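PDB 3U99: diheme cytochrome c from Shewanella baltica, which carries two covalently bound c-type hemes, each with two histidines on its iron, and probably serves in electron transfer. Local coordinates for residues A[31-36]-A[64-69]. Numbering follows the deposited sequence.
Sequences LPADKW and YLVQHA. With HEC (heme c), chain C.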
loop_
_atom_site.group_PDB
_atom_site.type_symbol
_atom_site.label_atom_id
_atom_site.label_comp_id
_atom_site.label_asym_id
_atom_site.label_seq_id
_atom_site.Cartn_x
_atom_site.Cartn_y
_atom_site.Cartn_z
ATOM N N LEU A 31 -6.994 0.361 4.685
ATOM C CA LEU A 31 -7.313 1.564 5.410
ATOM C C LEU A 31 -8.822 1.718 5.510
ATOM O O LEU A 31 -9.523 1.281 4.608
ATOM C CB LEU A 31 -6.754 2.814 4.695
ATOM C CG LEU A 31 -5.252 3.007 4.698
ATOM C CD1 LEU A 31 -4.833 4.198 3.810
ATOM C CD2 LEU A 31 -4.669 3.239 6.087
ATOM N N PRO A 32 -9.289 2.376 6.553
ATOM C CA PRO A 32 -10.702 2.739 6.584
ATOM C C PRO A 32 -11.006 3.916 5.670
ATOM O O PRO A 32 -10.101 4.642 5.225
ATOM C CB PRO A 32 -10.868 3.101 8.068
ATOM C CG PRO A 32 -9.553 3.624 8.519
ATOM C CD PRO A 32 -8.546 2.805 7.740
ATOM N N ALA A 33 -12.297 4.131 5.426
ATOM C CA ALA A 33 -12.724 5.103 4.449
ATOM C C ALA A 33 -12.220 6.506 4.719
ATOM O O ALA A 33 -11.824 7.173 3.761
ATOM C CB ALA A 33 -14.244 5.070 4.341
ATOM N N ASP A 34 -12.228 6.974 5.958
ATOM C CA ASP A 34 -11.833 8.357 6.152
ATOM C C ASP A 34 -10.362 8.559 5.842
ATOM O O ASP A 34 -9.958 9.630 5.386
ATOM C CB ASP A 34 -12.099 8.802 7.572
ATOM C CG ASP A 34 -11.453 8.006 8.659
ATOM O OD1 ASP A 34 -11.168 8.557 9.741
ATOM O OD2 ASP A 34 -11.204 6.820 8.541
ATOM N N LYS A 35 -9.555 7.508 6.079
ATOM C CA LYS A 35 -8.158 7.634 5.745
ATOM C C LYS A 35 -7.924 7.585 4.247
ATOM O O LYS A 35 -7.055 8.293 3.708
ATOM C CB LYS A 35 -7.382 6.569 6.534
ATOM C CG LYS A 35 -7.413 6.920 7.994
ATOM C CD LYS A 35 -6.601 6.086 8.947
ATOM C CE LYS A 35 -6.741 6.669 10.351
ATOM N NZ LYS A 35 -7.001 5.683 11.406
ATOM N N TRP A 36 -8.698 6.833 3.481
ATOM C CA TRP A 36 -8.609 6.915 2.017
ATOM C C TRP A 36 -9.062 8.310 1.530
ATOM O O TRP A 36 -8.417 8.871 0.632
ATOM C CB TRP A 36 -9.457 5.850 1.364
ATOM C CG TRP A 36 -8.842 4.473 1.370
ATOM C CD1 TRP A 36 -9.446 3.365 1.852
ATOM C CD2 TRP A 36 -7.555 4.110 0.887
ATOM N NE1 TRP A 36 -8.603 2.293 1.696
ATOM C CE2 TRP A 36 -7.442 2.738 1.093
ATOM C CE3 TRP A 36 -6.504 4.769 0.281
ATOM C CZ2 TRP A 36 -6.301 1.999 0.738
ATOM C CZ3 TRP A 36 -5.393 4.064 -0.080
ATOM C CH2 TRP A 36 -5.285 2.682 0.147
ATOM N N TYR A 64 -14.468 3.834 -5.129
ATOM C CA TYR A 64 -14.010 2.450 -5.050
ATOM C C TYR A 64 -13.394 2.230 -3.661
ATOM O O TYR A 64 -13.686 1.257 -2.974
ATOM C CB TYR A 64 -13.002 2.162 -6.214
ATOM C CG TYR A 64 -12.424 0.785 -5.923
ATOM C CD1 TYR A 64 -13.122 -0.387 -6.144
ATOM C CD2 TYR A 64 -11.142 0.655 -5.387
ATOM C CE1 TYR A 64 -12.551 -1.648 -5.852
ATOM C CE2 TYR A 64 -10.588 -0.566 -5.043
ATOM C CZ TYR A 64 -11.301 -1.726 -5.284
ATOM O OH TYR A 64 -10.757 -2.908 -4.944
ATOM N N LEU A 65 -12.463 3.096 -3.249
ATOM C CA LEU A 65 -11.735 2.897 -2.009
ATOM C C LEU A 65 -12.661 2.990 -0.831
ATOM O O LEU A 65 -12.525 2.203 0.095
ATOM C CB LEU A 65 -10.606 3.937 -1.938
ATOM C CG LEU A 65 -9.412 3.691 -2.863
ATOM C CD1 LEU A 65 -8.477 4.906 -2.901
ATOM C CD2 LEU A 65 -8.616 2.488 -2.420
ATOM N N VAL A 66 -13.564 3.969 -0.827
ATOM C CA VAL A 66 -14.481 4.106 0.291
ATOM C C VAL A 66 -15.363 2.890 0.417
ATOM O O VAL A 66 -15.571 2.357 1.510
ATOM C CB VAL A 66 -15.268 5.405 0.119
ATOM C CG1 VAL A 66 -16.464 5.371 1.076
ATOM C CG2 VAL A 66 -14.384 6.625 0.371
ATOM N N GLN A 67 -15.920 2.427 -0.694
ATOM C CA GLN A 67 -16.831 1.278 -0.644
ATOM C C GLN A 67 -16.176 0.014 -0.143
ATOM O O GLN A 67 -16.789 -0.771 0.559
ATOM C CB GLN A 67 -17.406 1.097 -2.054
ATOM C CG GLN A 67 -18.329 -0.073 -2.149
ATOM C CD GLN A 67 -19.630 0.165 -1.363
ATOM O OE1 GLN A 67 -20.130 1.283 -1.288
ATOM N NE2 GLN A 67 -20.184 -0.898 -0.757
ATOM N N HIS A 68 -14.910 -0.197 -0.498
ATOM C CA HIS A 68 -14.192 -1.440 -0.227
ATOM C C HIS A 68 -13.168 -1.297 0.877
ATOM O O HIS A 68 -12.361 -2.196 1.113
ATOM C CB HIS A 68 -13.503 -1.928 -1.510
ATOM C CG HIS A 68 -14.506 -2.184 -2.569
ATOM N ND1 HIS A 68 -14.925 -1.275 -3.481
ATOM C CD2 HIS A 68 -15.197 -3.309 -2.821
ATOM C CE1 HIS A 68 -15.867 -1.801 -4.311
ATOM N NE2 HIS A 68 -16.017 -3.034 -3.897
ATOM N N ALA A 69 -13.243 -0.217 1.639
ATOM C CA ALA A 69 -12.335 0.078 2.734
ATOM C C ALA A 69 -12.457 -0.927 3.851
ATOM O O ALA A 69 -13.423 -1.641 3.991
ATOM C CB ALA A 69 -12.647 1.449 3.295
HETATM FE FE HEC C . 0.812 6.701 -3.702
HETATM C CHA HEC C . 2.613 6.380 -0.894
HETATM C CHB HEC C . -1.939 5.484 -2.118
HETATM C CHC HEC C . -0.918 6.897 -6.587
HETATM C CHD HEC C . 3.513 8.091 -5.228
HETATM N NA HEC C . 0.401 6.048 -1.843
HETATM C C1A HEC C . 1.310 5.958 -0.801
HETATM C C2A HEC C . 0.669 5.349 0.352
HETATM C C3A HEC C . -0.606 5.085 -0.018
HETATM C C4A HEC C . -0.762 5.568 -1.382
HETATM C CMA HEC C . -1.689 4.476 0.831
HETATM C CAA HEC C . 1.356 5.116 1.640
HETATM C CBA HEC C . 2.197 3.856 1.621
HETATM C CGA HEC C . 2.731 3.564 3.025
HETATM O O1A HEC C . 1.899 3.193 3.895
HETATM O O2A HEC C . 3.936 3.718 3.300
HETATM N NB HEC C . -1.092 6.289 -4.241
HETATM C C1B HEC C . -2.102 5.825 -3.430
HETATM C C2B HEC C . -3.334 5.838 -4.188
HETATM C C3B HEC C . -3.056 6.243 -5.440
HETATM C C4B HEC C . -1.662 6.499 -5.489
HETATM C CMB HEC C . -4.666 5.417 -3.580
HETATM C CAB HEC C . -3.975 6.483 -6.636
HETATM C CBB HEC C . -4.983 7.602 -6.306
HETATM N NC HEC C . 1.216 7.335 -5.561
HETATM C C1C HEC C . 0.401 7.281 -6.636
HETATM C C2C HEC C . 1.025 7.738 -7.829
HETATM C C3C HEC C . 2.275 8.070 -7.440
HETATM C C4C HEC C . 2.390 7.875 -6.045
HETATM C CMC HEC C . 0.393 7.698 -9.229
HETATM C CAC HEC C . 3.392 8.555 -8.335
HETATM C CBC HEC C . 3.123 9.811 -9.147
HETATM N ND HEC C . 2.662 7.194 -3.139
HETATM C C1D HEC C . 3.604 7.795 -3.917
HETATM C C2D HEC C . 4.830 8.001 -3.124
HETATM C C3D HEC C . 4.588 7.512 -1.897
HETATM C C4D HEC C . 3.245 6.975 -1.947
HETATM C CMD HEC C . 6.061 8.770 -3.543
HETATM C CAD HEC C . 5.543 7.520 -0.750
HETATM C CBD HEC C . 6.391 6.206 -0.663
HETATM C CGD HEC C . 7.442 6.363 0.433
HETATM O O1D HEC C . 8.279 5.307 0.291
HETATM O O2D HEC C . 6.982 6.896 1.549
#
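The side chains of Trp36 and Leu65 cross at about a right angle and illustrate how an aliphatic side chain packs on an indole beside a cofactor. The methyl CD2 of Leu65 sits over the centre of the six-membered ring, 3.8 Å from its centroid and 13° off the normal, a CH-pi contact. The other methyl, CD1, lies 3.7 Å from CE3 of Trp36. On the opposite face of the indole, offset toward the rim, is CB of Leu31. CG of Trp36 is anti to its carbonyl carbon (chi1 -78°), and the ring runs from there towards the heme, between Leu65 and Leu31; its NE1 is hydrogen-bonded to the carbonyl O of Ala28, and CZ3 lies 3.8 Å from both heme methyls, CMA and CMB. An alanine here would probably leave Leu65 without its aromatic partner and open a gap beside the heme methyls. CB of Ala69 lies at the edge of the indole, in its plane, 4.0 Å from CD1 of Trp36, and is 3.4 Å from the backbone N of Ala33. Outside the heme pocket, CB of Ala33 meets CG1 of Val66 at 4.0 Å. The contact thus joins the start of helix 33-40 to the end of helix 55-67, while Tyr15 of helix 13-19 touches both Trp36 and Leu65.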